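Local coordinates for tellurite resistance protein of COG3793 (Nostoc punctiforme, PDB 2OU3) that is of unknown biochemical role but belongs to the TerB family, probably linked to tellurite resistance, and binds zinc ions and 1H-indole-3-carbaldehyde, at residues 31-36 and 56-61; 44-49 and 102-107. One frame throughout, in Å; residues are numbered along the deposited sequence. Where two conformers were deposited one is given.

Interaction 1 lies in the core, where helix 26-41 faces the C-terminal part of helix 48-60; interaction 2 sits further out, joining the start of helix 48-60 and the turn before it to the end of helix 94-106. Helix 48-60 thus serves both, and V36 CG1 meets V104 CG2 at 3.9 Å, making their packing continuous. The chemistry changes along the way. Segments 31-36 and 56-61 meet through rings, sulfur and selenium, all buried, beside a bound indole aldehyde. Segments 44-49 and 102-107 have a single pair of touching apolar side chains and are otherwise dominated by oxygen atoms, carboxylate, carbonyl and water, around two zinc ions.

Interaction 1: 31-36 and 56-61. With I3A (1H-indole-3-carbaldehyde), chain E.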
loop_
_atom_site.group_PDB
_atom_site.type_symbol
_atom_site.label_atom_id
_atom_site.label_comp_id
_atom_site.label_asym_id
_atom_site.label_seq_id
_atom_site.Cartn_x
_atom_site.Cartn_y
_atom_site.Cartn_z
ATOM N N ILE A 31 -11.145 -5.995 -15.305
ATOM C CA ILE A 31 -12.581 -6.019 -15.028
ATOM C C ILE A 31 -12.887 -5.343 -13.678
ATOM O O ILE A 31 -13.797 -4.502 -13.578
ATOM C CB ILE A 31 -13.142 -7.467 -15.093
ATOM C CG1 ILE A 31 -13.053 -8.025 -16.518
ATOM C CG2 ILE A 31 -14.602 -7.511 -14.662
ATOM C CD1 ILE A 31 -13.172 -9.545 -16.591
ATOM N N TYR A 32 -12.082 -5.657 -12.662
ATOM C CA TYR A 32 -12.230 -5.035 -11.351
ATOM C C TYR A 32 -12.127 -3.512 -11.443
ATOM O O TYR A 32 -13.001 -2.790 -10.931
ATOM C CB TYR A 32 -11.171 -5.561 -10.401
ATOM C CG TYR A 32 -11.106 -4.859 -9.048
ATOM C CD1 TYR A 32 -11.950 -5.224 -8.014
ATOM C CD2 TYR A 32 -10.188 -3.836 -8.813
ATOM C CE1 TYR A 32 -11.894 -4.588 -6.780
ATOM C CE2 TYR A 32 -10.124 -3.202 -7.596
ATOM C CZ TYR A 32 -10.951 -3.584 -6.573
ATOM O OH TYR A 32 -10.850 -2.946 -5.356
HETATM N N MSE A 33 -11.094 -3.015 -12.118
HETATM C CA MSE A 33 -10.883 -1.568 -12.253
HETATM C C MSE A 33 -11.955 -0.910 -13.086
HETATM O O MSE A 33 -12.365 0.202 -12.791
HETATM C CB MSE A 33 -9.517 -1.234 -12.845
HETATM C CG MSE A 33 -8.400 -1.343 -11.865
HETATM SE SE MSE A 33 -8.669 -0.254 -10.272
HETATM C CE MSE A 33 -9.327 1.270 -11.069
ATOM N N LYS A 34 -12.421 -1.589 -14.144
ATOM C CA LYS A 34 -13.551 -1.079 -14.913
ATOM C C LYS A 34 -14.785 -0.935 -14.030
ATOM O O LYS A 34 -15.532 0.017 -14.149
ATOM C CB LYS A 34 -13.860 -1.962 -16.144
ATOM C CG LYS A 34 -12.807 -1.769 -17.256
ATOM C CD LYS A 34 -12.880 -2.765 -18.395
ATOM C CE LYS A 34 -11.882 -2.389 -19.509
ATOM N NZ LYS A 34 -11.943 -3.290 -20.698
ATOM N N SER A 35 -14.990 -1.890 -13.130
ATOM C CA SER A 35 -16.115 -1.832 -12.205
ATOM C C SER A 35 -15.978 -0.618 -11.280
ATOM O O SER A 35 -16.931 0.114 -11.007
ATOM C CB SER A 35 -16.147 -3.106 -11.373
ATOM O OG SER A 35 -16.307 -4.203 -12.219
ATOM N N VAL A 36 -14.764 -0.427 -10.791
ATOM C CA VAL A 36 -14.457 0.647 -9.860
ATOM C C VAL A 36 -14.710 1.978 -10.535
ATOM O O VAL A 36 -15.356 2.857 -9.947
ATOM C CB VAL A 36 -12.991 0.560 -9.363
ATOM C CG1 VAL A 36 -12.539 1.906 -8.719
ATOM C CG2 VAL A 36 -12.813 -0.620 -8.380
ATOM N N GLY A 56 -3.141 4.825 -11.216
ATOM C CA GLY A 56 -1.912 4.677 -10.429
ATOM C C GLY A 56 -2.026 3.520 -9.437
ATOM O O GLY A 56 -1.082 2.752 -9.234
ATOM N N PHE A 57 -3.194 3.390 -8.821
ATOM C CA PHE A 57 -3.471 2.315 -7.876
ATOM C C PHE A 57 -3.366 0.996 -8.630
ATOM O O PHE A 57 -2.640 0.112 -8.227
ATOM C CB PHE A 57 -4.857 2.560 -7.287
ATOM C CG PHE A 57 -5.309 1.556 -6.281
ATOM C CD1 PHE A 57 -4.438 1.010 -5.351
ATOM C CD2 PHE A 57 -6.663 1.231 -6.227
ATOM C CE1 PHE A 57 -4.893 0.112 -4.399
ATOM C CE2 PHE A 57 -7.125 0.315 -5.278
ATOM C CZ PHE A 57 -6.252 -0.234 -4.382
ATOM N N CYS A 58 -3.979 0.933 -9.819
ATOM C CA CYS A 58 -3.963 -0.279 -10.610
ATOM C C CYS A 58 -2.540 -0.611 -11.076
ATOM O O CYS A 58 -2.077 -1.747 -10.954
ATOM C CB CYS A 58 -4.937 -0.167 -11.790
ATOM S SG CYS A 58 -5.004 -1.638 -12.841
ATOM N N ALA A 59 -1.812 0.395 -11.550
ATOM C CA ALA A 59 -0.426 0.183 -12.012
ATOM C C ALA A 59 0.470 -0.365 -10.918
ATOM O O ALA A 59 1.364 -1.184 -11.215
ATOM C CB ALA A 59 0.171 1.479 -12.566
ATOM N N SER A 60 0.245 0.078 -9.672
ATOM C CA SER A 60 1.088 -0.324 -8.556
ATOM C C SER A 60 1.059 -1.812 -8.365
ATOM O O SER A 60 1.996 -2.338 -7.802
ATOM C CB SER A 60 0.696 0.357 -7.243
ATOM O OG SER A 60 -0.485 -0.183 -6.715
ATOM N N TRP A 61 -0.013 -2.505 -8.761
ATOM C CA TRP A 61 -0.078 -3.971 -8.562
ATOM C C TRP A 61 0.816 -4.729 -9.534
ATOM O O TRP A 61 0.939 -5.952 -9.453
ATOM C CB TRP A 61 -1.476 -4.552 -8.720
ATOM C CG TRP A 61 -2.542 -3.728 -8.081
ATOM C CD1 TRP A 61 -2.411 -2.954 -6.978
ATOM C CD2 TRP A 61 -3.896 -3.583 -8.521
ATOM N NE1 TRP A 61 -3.599 -2.324 -6.701
ATOM C CE2 TRP A 61 -4.531 -2.709 -7.625
ATOM C CE3 TRP A 61 -4.645 -4.127 -9.578
ATOM C CZ2 TRP A 61 -5.870 -2.337 -7.768
ATOM C CZ3 TRP A 61 -5.955 -3.760 -9.715
ATOM C CH2 TRP A 61 -6.559 -2.869 -8.818
HETATM O O I3A E . -6.962 -7.163 -9.342
HETATM C "C3'" I3A E . -7.142 -6.536 -8.301
HETATM C C3 I3A E . -8.314 -6.907 -7.471
HETATM C C2 I3A E . -8.603 -6.342 -6.259
HETATM N N I3A E . -9.740 -6.951 -5.778
HETATM C C8 I3A E . -10.198 -7.888 -6.634
HETATM C C9 I3A E . -9.305 -7.937 -7.800
HETATM C C4 I3A E . -9.518 -8.855 -8.840
HETATM C C5 I3A E . -10.613 -9.683 -8.766
HETATM C C6 I3A E . -11.478 -9.659 -7.660
HETATM C C7 I3A E . -11.258 -8.774 -6.617
#
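The helical segment 31-36 comes nearest to 56-61 at M33 and C58, whose CA atoms lie 7.2 Å apart. M33 is a selenomethionine; in the conformer described, CG stands beside the backbone N (chi1 -78°), against C58 SG at 3.5 Å. Chi2 (-56°) then turns SE toward W61, to 3.7 Å from CH2. Selenium meets the indole obliquely, in a Met-aromatic contact. Y32 CD2 touches the same W61 CH2 at 3.8 Å, the two ring planes inclined by 59°. W61 folds back over its own helix end: CZ2 sits above the centre of the F57 ring, and C58 CA lies beneath the indole.

The ligand lies beside this contact and spans both rings. I3A C2 lies 3.5 Å above the centre of the Y32 ring, whose opposite face takes V36 CG2, while the aldehyde carbon C3' comes to 3.3 Å from W61 CZ3. Y32 OH is tied to D96 and S100 on helix 94-106, which holds the far end of the ring in place; the ligand and V36 on its two faces limit its rotation. D96 and S29 also hydrogen-bond the ligand. The result is an aromatic-walled pocket for a flat indole, buried in the all-helical TerB fold.

Interaction 2: 44-49 and 102-107; sequences GVISPE and IWVSAA. With ZN (zinc ion), chain D; ZN (zinc ion), chain C.
I46 and V104 meet methyl to methyl: CD1, at the end of an isoleucine chain stretched straight from the backbone, reaches V104 CG1 at 4.2 Å. Neither side chain leaves its backbone pointing directly at the other segment. They converge beside helix 26-41, where I46 also touches L37, and V104 packs on V36 and A40.

Further along, E49 and A107 come together differently. Their CA atoms are 6.7 Å apart, and A107 CB points at the other segment, approaching the E49 carbonyl O at 4.2 Å. The glutamate side chain runs out alongside, with CG anti to the backbone N (chi1 -177°) and the chain extended beyond it, so the carboxylate arrives near the end of helix 94-106. There OE2 lies 3.2 Å from A107 O. Both are acceptors, so this is no hydrogen bond; the neighbouring zinc probably eases the repulsion. That ion (chain D) is gripped unequally, by E49 OE1 at 2.1 Å and by E49 OE2 at 2.6 Å. E49 also touches a crystal neighbour, so packing may contribute to this second site.

S105 turns its side chain away from 44-49, and its OG bonds to A101 O one helical turn back. Its backbone does the work here: S105 O binds the other zinc (chain C) at 2.1 Å, together with two waters, E50, D108 and E115. S47 and E50 form a capping box at the start of helix 48-60, E50 OE1 accepting from S47 N. E50 therefore holds the helix start with one oxygen and the zinc with the other. The arrangement is a metal site of six oxygen ligands, built from the start of helix 48-60, the end of helix 94-106 with the loop after it, and helix 113-126 in the TerB domain.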
loop_
_atom_site.group_PDB
_atom_site.type_symbol
_atom_site.label_atom_id
_atom_site.label_comp_id
_atom_site.label_asym_id
_atom_site.label_seq_id
_atom_site.Cartn_x
_atom_site.Cartn_y
_atom_site.Cartn_z
ATOM N N GLY A 44 -22.705 10.474 -12.931
ATOM C CA GLY A 44 -22.096 11.683 -13.444
ATOM C C GLY A 44 -20.820 11.489 -14.210
ATOM O O GLY A 44 -20.787 10.748 -15.176
ATOM N N VAL A 45 -19.783 12.204 -13.788
ATOM C CA VAL A 45 -18.477 12.111 -14.401
ATOM C C VAL A 45 -17.418 11.717 -13.365
ATOM O O VAL A 45 -17.661 11.651 -12.147
ATOM C CB VAL A 45 -18.061 13.443 -15.030
ATOM N N ILE A 46 -16.238 11.445 -13.887
ATOM C CA ILE A 46 -15.079 11.144 -13.083
ATOM C C ILE A 46 -14.036 12.150 -13.559
ATOM O O ILE A 46 -13.832 12.311 -14.750
ATOM C CB ILE A 46 -14.666 9.659 -13.269
ATOM C CG1 ILE A 46 -13.375 9.335 -12.521
ATOM C CG2 ILE A 46 -14.535 9.285 -14.752
ATOM C CD1 ILE A 46 -13.108 7.833 -12.474
ATOM N N SER A 47 -13.432 12.883 -12.636
ATOM C CA SER A 47 -12.420 13.869 -13.009
ATOM C C SER A 47 -11.091 13.211 -13.404
ATOM O O SER A 47 -10.817 12.061 -13.025
ATOM C CB SER A 47 -12.151 14.816 -11.857
ATOM O OG SER A 47 -11.584 14.113 -10.773
ATOM N N PRO A 48 -10.270 13.936 -14.178
ATOM C CA PRO A 48 -8.917 13.501 -14.495
ATOM C C PRO A 48 -8.124 13.072 -13.279
ATOM O O PRO A 48 -7.440 12.029 -13.317
ATOM C CB PRO A 48 -8.277 14.749 -15.111
ATOM C CG PRO A 48 -9.406 15.489 -15.724
ATOM C CD PRO A 48 -10.633 15.182 -14.899
ATOM N N GLU A 49 -8.197 13.876 -12.215
ATOM C CA GLU A 49 -7.489 13.544 -10.995
ATOM C C GLU A 49 -7.976 12.234 -10.379
ATOM O O GLU A 49 -7.162 11.432 -9.880
ATOM C CB GLU A 49 -7.619 14.659 -9.953
ATOM C CG GLU A 49 -6.797 14.333 -8.700
ATOM C CD GLU A 49 -6.670 15.499 -7.717
ATOM O OE1 GLU A 49 -7.440 16.466 -7.814
ATOM O OE2 GLU A 49 -5.776 15.436 -6.845
ATOM N N ILE A 102 -14.962 4.658 -3.497
ATOM C CA ILE A 102 -14.962 5.742 -2.492
ATOM C C ILE A 102 -13.623 6.454 -2.476
ATOM O O ILE A 102 -13.577 7.680 -2.518
ATOM C CB ILE A 102 -15.281 5.191 -1.092
ATOM C CG1 ILE A 102 -16.737 4.726 -1.052
ATOM C CG2 ILE A 102 -14.998 6.260 0.026
ATOM C CD1 ILE A 102 -17.086 3.754 0.117
ATOM N N TRP A 103 -12.528 5.687 -2.412
ATOM C CA TRP A 103 -11.175 6.256 -2.409
ATOM C C TRP A 103 -10.896 7.028 -3.693
ATOM O O TRP A 103 -10.330 8.107 -3.649
ATOM C CB TRP A 103 -10.115 5.178 -2.235
ATOM C CG TRP A 103 -9.755 4.895 -0.848
ATOM C CD1 TRP A 103 -10.244 3.910 -0.051
ATOM C CD2 TRP A 103 -8.822 5.634 -0.060
ATOM N NE1 TRP A 103 -9.634 3.962 1.195
ATOM C CE2 TRP A 103 -8.775 5.024 1.221
ATOM C CE3 TRP A 103 -8.037 6.765 -0.301
ATOM C CZ2 TRP A 103 -7.959 5.498 2.225
ATOM C CZ3 TRP A 103 -7.227 7.230 0.703
ATOM C CH2 TRP A 103 -7.199 6.610 1.946
ATOM N N VAL A 104 -11.309 6.477 -4.830
ATOM C CA VAL A 104 -11.170 7.196 -6.099
ATOM C C VAL A 104 -11.927 8.541 -6.083
ATOM O O VAL A 104 -11.395 9.537 -6.528
ATOM C CB VAL A 104 -11.658 6.352 -7.279
ATOM C CG1 VAL A 104 -11.756 7.205 -8.545
ATOM C CG2 VAL A 104 -10.688 5.160 -7.513
ATOM N N SER A 105 -13.160 8.531 -5.608
ATOM C CA SER A 105 -13.991 9.704 -5.551
ATOM C C SER A 105 -13.365 10.746 -4.606
ATOM O O SER A 105 -13.489 11.941 -4.799
ATOM C CB SER A 105 -15.381 9.313 -5.075
ATOM O OG SER A 105 -16.055 8.548 -6.056
ATOM N N ALA A 106 -12.715 10.284 -3.557
ATOM C CA ALA A 106 -12.076 11.178 -2.596
ATOM C C ALA A 106 -10.790 11.805 -3.131
ATOM O O ALA A 106 -10.292 12.751 -2.536
ATOM C CB ALA A 106 -11.745 10.395 -1.297
ATOM N N ALA A 107 -10.245 11.291 -4.241
ATOM C CA ALA A 107 -8.892 11.646 -4.705
ATOM C C ALA A 107 -8.773 13.100 -5.100
ATOM O O ALA A 107 -7.692 13.673 -5.030
ATOM C CB ALA A 107 -8.454 10.751 -5.909
HETATM ZN ZN ZN D . -6.732 17.841 -6.460
HETATM ZN ZN ZN C . -14.322 13.317 -6.118
HETATM O O HOH W 1 -15.056 14.948 -7.544
HETATM O O HOH W 2 -14.386 14.610 -4.337
#